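Hypothetical protein PA3499 (PDB 2IG8) is of unknown function but belongs to the YjgF-like (endoribonuclease L-PSP) family and assembles as a trimer. Local coordinates at residues V75-I88 with F102-V116. Numbering follows the deposited sequence.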
# COMPACT_ATOMS: atom_id res chain seq x y z
N VAL B 75 17.39 9.20 6.36
CA VAL B 75 16.52 9.18 5.17
C VAL B 75 16.93 8.14 4.12
O VAL B 75 16.12 7.70 3.33
CB VAL B 75 16.36 10.57 4.52
CG1 VAL B 75 15.77 11.59 5.55
CG2 VAL B 75 17.62 11.06 3.93
N GLY B 76 18.20 7.74 4.14
CA GLY B 76 18.70 6.65 3.32
C GLY B 76 18.04 5.30 3.57
O GLY B 76 18.17 4.39 2.75
N ASN B 77 17.38 5.17 4.73
CA ASN B 77 16.67 3.95 5.10
C ASN B 77 15.35 3.74 4.34
O ASN B 77 14.83 2.64 4.31
CB ASN B 77 16.33 3.97 6.60
CG ASN B 77 17.56 3.90 7.49
OD1 ASN B 77 18.64 3.40 7.12
ND2 ASN B 77 17.39 4.38 8.71
N LEU B 78 14.81 4.82 3.76
CA LEU B 78 13.55 4.78 3.02
C LEU B 78 13.74 4.02 1.70
O LEU B 78 14.69 4.31 0.97
CB LEU B 78 13.07 6.20 2.74
CG LEU B 78 12.63 7.01 3.96
CD1 LEU B 78 12.58 8.50 3.68
CD2 LEU B 78 11.26 6.50 4.43
N TYR B 79 12.86 3.06 1.43
CA TYR B 79 12.90 2.33 0.16
C TYR B 79 11.60 2.41 -0.64
O TYR B 79 11.58 2.05 -1.80
CB TYR B 79 13.31 0.86 0.39
CG TYR B 79 12.36 0.03 1.21
CD1 TYR B 79 11.26 -0.58 0.62
CD2 TYR B 79 12.55 -0.14 2.57
CE1 TYR B 79 10.38 -1.36 1.37
CE2 TYR B 79 11.66 -0.90 3.34
CZ TYR B 79 10.59 -1.50 2.73
OH TYR B 79 9.71 -2.28 3.46
N LYS B 80 10.51 2.92 -0.05
CA LYS B 80 9.27 3.10 -0.81
C LYS B 80 8.47 4.24 -0.20
O LYS B 80 8.43 4.39 1.02
CB LYS B 80 8.43 1.81 -0.87
CG LYS B 80 7.11 1.97 -1.66
CD LYS B 80 6.27 0.68 -1.79
CE LYS B 80 6.53 -0.07 -3.08
NZ LYS B 80 5.64 -1.28 -3.27
N LEU B 81 7.86 5.05 -1.07
CA LEU B 81 6.95 6.12 -0.65
C LEU B 81 5.68 6.01 -1.48
O LEU B 81 5.71 6.20 -2.71
CB LEU B 81 7.59 7.48 -0.89
CG LEU B 81 8.90 7.79 -0.19
CD1 LEU B 81 9.53 9.11 -0.72
CD2 LEU B 81 8.71 7.86 1.28
N ASN B 82 4.57 5.66 -0.84
CA ASN B 82 3.30 5.71 -1.53
C ASN B 82 2.59 7.02 -1.20
O ASN B 82 2.40 7.36 -0.03
CB ASN B 82 2.46 4.51 -1.21
CG ASN B 82 3.04 3.24 -1.83
OD1 ASN B 82 3.87 3.30 -2.76
ND2 ASN B 82 2.67 2.13 -1.32
N VAL B 83 2.21 7.73 -2.25
CA VAL B 83 1.81 9.13 -2.11
C VAL B 83 0.37 9.24 -2.57
O VAL B 83 0.01 8.77 -3.67
CB VAL B 83 2.70 10.04 -2.96
CG1 VAL B 83 2.27 11.52 -2.78
CG2 VAL B 83 4.18 9.79 -2.60
N TYR B 84 -0.45 9.82 -1.71
CA TYR B 84 -1.86 10.03 -2.01
C TYR B 84 -2.07 11.53 -2.04
O TYR B 84 -1.87 12.20 -1.03
CB TYR B 84 -2.73 9.43 -0.90
CG TYR B 84 -2.41 8.01 -0.64
CD1 TYR B 84 -2.87 7.03 -1.51
CD2 TYR B 84 -1.61 7.62 0.45
CE1 TYR B 84 -2.54 5.70 -1.31
CE2 TYR B 84 -1.29 6.27 0.65
CZ TYR B 84 -1.76 5.32 -0.22
OH TYR B 84 -1.49 3.97 -0.05
N VAL B 85 -2.51 12.03 -3.20
CA VAL B 85 -2.76 13.45 -3.40
C VAL B 85 -4.24 13.68 -3.66
O VAL B 85 -4.95 12.82 -4.18
CB VAL B 85 -1.91 14.03 -4.59
CG1 VAL B 85 -0.42 13.89 -4.31
CG2 VAL B 85 -2.32 13.40 -5.97
N THR B 86 -4.73 14.86 -3.28
CA THR B 86 -6.10 15.20 -3.60
C THR B 86 -6.27 15.76 -5.01
O THR B 86 -7.38 15.79 -5.53
CB THR B 86 -6.69 16.20 -2.59
OG1 THR B 86 -5.86 17.36 -2.54
CG2 THR B 86 -6.79 15.55 -1.20
N ARG B 87 -5.17 16.22 -5.61
CA ARG B 87 -5.15 16.81 -6.94
C ARG B 87 -3.99 16.21 -7.72
O ARG B 87 -2.81 16.50 -7.42
CB ARG B 87 -5.01 18.35 -6.89
CG ARG B 87 -6.02 19.01 -5.98
CD ARG B 87 -5.91 20.54 -5.99
NE ARG B 87 -4.59 20.97 -5.57
CZ ARG B 87 -4.25 22.22 -5.27
NH1 ARG B 87 -5.12 23.21 -5.32
NH2 ARG B 87 -3.01 22.48 -4.93
N ILE B 88 -4.29 15.43 -8.75
CA ILE B 88 -3.24 14.79 -9.52
C ILE B 88 -2.29 15.80 -10.18
O ILE B 88 -1.11 15.48 -10.38
CB ILE B 88 -3.78 13.81 -10.59
CG1 ILE B 88 -2.70 12.81 -11.03
CG2 ILE B 88 -4.43 14.55 -11.78
CD1 ILE B 88 -2.34 11.78 -9.98
N PHE B 102 15.79 14.67 -0.87
CA PHE B 102 16.84 13.73 -1.21
C PHE B 102 18.01 14.39 -1.94
O PHE B 102 18.69 13.74 -2.73
CB PHE B 102 16.23 12.61 -2.06
CG PHE B 102 15.25 11.74 -1.31
CD1 PHE B 102 15.71 10.89 -0.32
CD2 PHE B 102 13.90 11.77 -1.60
CE1 PHE B 102 14.83 10.06 0.39
CE2 PHE B 102 12.98 10.94 -0.87
CZ PHE B 102 13.46 10.10 0.11
N ALA B 103 18.28 15.66 -1.65
CA ALA B 103 19.41 16.37 -2.30
C ALA B 103 20.77 15.68 -2.09
O ALA B 103 21.68 15.88 -2.89
CB ALA B 103 19.48 17.82 -1.83
N GLY B 104 20.90 14.93 -1.00
CA GLY B 104 22.14 14.24 -0.66
C GLY B 104 22.35 12.88 -1.28
O GLY B 104 23.36 12.25 -1.00
N GLN B 105 21.43 12.39 -2.12
CA GLN B 105 21.62 11.06 -2.69
C GLN B 105 21.05 11.00 -4.08
O GLN B 105 20.17 11.78 -4.42
CB GLN B 105 20.99 9.95 -1.81
CG GLN B 105 19.50 9.98 -1.73
CD GLN B 105 18.94 9.13 -0.58
OE1 GLN B 105 19.28 9.38 0.59
NE2 GLN B 105 18.10 8.15 -0.90
N GLY B 106 21.57 10.08 -4.90
CA GLY B 106 21.12 9.95 -6.30
C GLY B 106 20.00 8.96 -6.52
O GLY B 106 19.21 9.11 -7.45
N THR B 107 19.89 7.99 -5.63
CA THR B 107 18.91 6.92 -5.76
C THR B 107 17.72 7.21 -4.87
O THR B 107 17.87 7.37 -3.67
CB THR B 107 19.49 5.54 -5.37
OG1 THR B 107 20.66 5.28 -6.13
CG2 THR B 107 18.45 4.42 -5.63
N PHE B 108 16.53 7.27 -5.48
CA PHE B 108 15.30 7.56 -4.79
C PHE B 108 14.55 6.28 -4.41
O PHE B 108 14.68 5.23 -5.07
CB PHE B 108 14.40 8.43 -5.67
CG PHE B 108 14.91 9.83 -5.88
CD1 PHE B 108 14.42 10.88 -5.12
CD2 PHE B 108 15.85 10.10 -6.87
CE1 PHE B 108 14.84 12.17 -5.31
CE2 PHE B 108 16.31 11.43 -7.08
CZ PHE B 108 15.79 12.46 -6.26
N PRO B 109 13.72 6.35 -3.36
CA PRO B 109 12.82 5.24 -3.09
C PRO B 109 11.89 4.92 -4.27
O PRO B 109 11.58 5.80 -5.08
CB PRO B 109 11.98 5.75 -1.91
CG PRO B 109 12.81 6.78 -1.25
CD PRO B 109 13.56 7.44 -2.36
N ALA B 110 11.39 3.69 -4.31
CA ALA B 110 10.30 3.36 -5.22
C ALA B 110 9.07 4.17 -4.79
O ALA B 110 9.02 4.68 -3.67
CB ALA B 110 10.00 1.86 -5.17
N SER B 111 8.12 4.34 -5.70
CA SER B 111 6.93 5.15 -5.41
C SER B 111 5.73 4.78 -6.23
O SER B 111 5.85 4.33 -7.36
CB SER B 111 7.24 6.61 -5.67
OG SER B 111 6.13 7.43 -5.27
N THR B 112 4.56 4.95 -5.62
CA THR B 112 3.30 4.98 -6.33
C THR B 112 2.58 6.24 -5.88
O THR B 112 2.53 6.52 -4.69
CB THR B 112 2.45 3.74 -6.01
OG1 THR B 112 3.18 2.57 -6.39
CG2 THR B 112 1.10 3.79 -6.78
N LEU B 113 2.03 6.98 -6.83
CA LEU B 113 1.36 8.26 -6.53
C LEU B 113 0.01 8.22 -7.24
O LEU B 113 -0.04 8.02 -8.45
CB LEU B 113 2.19 9.43 -7.07
CG LEU B 113 1.79 10.86 -6.66
CD1 LEU B 113 2.97 11.83 -6.77
CD2 LEU B 113 0.63 11.31 -7.55
N VAL B 114 -1.08 8.36 -6.47
CA VAL B 114 -2.42 8.31 -7.01
C VAL B 114 -3.25 9.44 -6.40
O VAL B 114 -2.94 9.96 -5.32
CB VAL B 114 -3.14 6.94 -6.79
CG1 VAL B 114 -2.35 5.78 -7.51
CG2 VAL B 114 -3.39 6.64 -5.31
N GLU B 115 -4.29 9.84 -7.11
CA GLU B 115 -5.20 10.84 -6.56
C GLU B 115 -6.35 10.16 -5.83
O GLU B 115 -7.11 9.39 -6.41
CB GLU B 115 -5.75 11.74 -7.65
CG GLU B 115 -6.59 12.89 -7.13
CD GLU B 115 -7.41 13.51 -8.23
OE1 GLU B 115 -6.87 14.31 -9.01
OE2 GLU B 115 -8.61 13.21 -8.29
N VAL B 116 -6.48 10.47 -4.55
CA VAL B 116 -7.60 9.99 -3.75
C VAL B 116 -8.70 11.06 -3.74
O VAL B 116 -8.49 12.22 -4.14
CB VAL B 116 -7.13 9.62 -2.31
CG1 VAL B 116 -6.15 8.40 -2.33
CG2 VAL B 116 -6.54 10.81 -1.61
O HOH W 1 16.27 6.73 0.88
O HOH W 2 5.31 1.83 -5.10
O HOH W 3 -9.44 14.59 -4.43
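Strands 78-85 and 110-115 run parallel, their axes 4.6 Å apart, paired from Lys80 with Ala110 to Val85 with Glu115 by a backbone ladder whose Val83 N to Thr112 O bond is nearly straight (2.7 Å, 169°). Leu81 O takes the Ser111 hydroxyl at 2.9 Å and, more weakly, Thr112 N; OG reaches this carbonyl because it lies trans to Ser111 N (chi1 -174°). On the face turned to helix 91-101, Val83 CB and CG1 lie against Leu113 CG, while Leu113 CD2 touches both Val85 CG2 and Ile88 CD1, 3.9 Å from each. Farther along, Leu81 CD1 and Leu78 CD1 meet the edge of the Phe102 ring, and Pro109 CD sits over one face, toward its rim. At the end of strand 110-115, the extended Glu115 side chain accepts Ile88 N through the anti lone pair of OE1 (2.8 Å), its OE2 being bound by Ser117 of a second subunit. On the other sheet face, Tyr84 CD1 packs obliquely on Val116 CG1 at 3.6 Å, and Lys80, bent at chi3, salt-bridges Asp129 of the second subunit. Tyr79 and Lys80 form a classic bulge opposite Trp131. With helix 91-101 as the crossover, the pair completes a beta-alpha-beta unit of the YjgF-like fold.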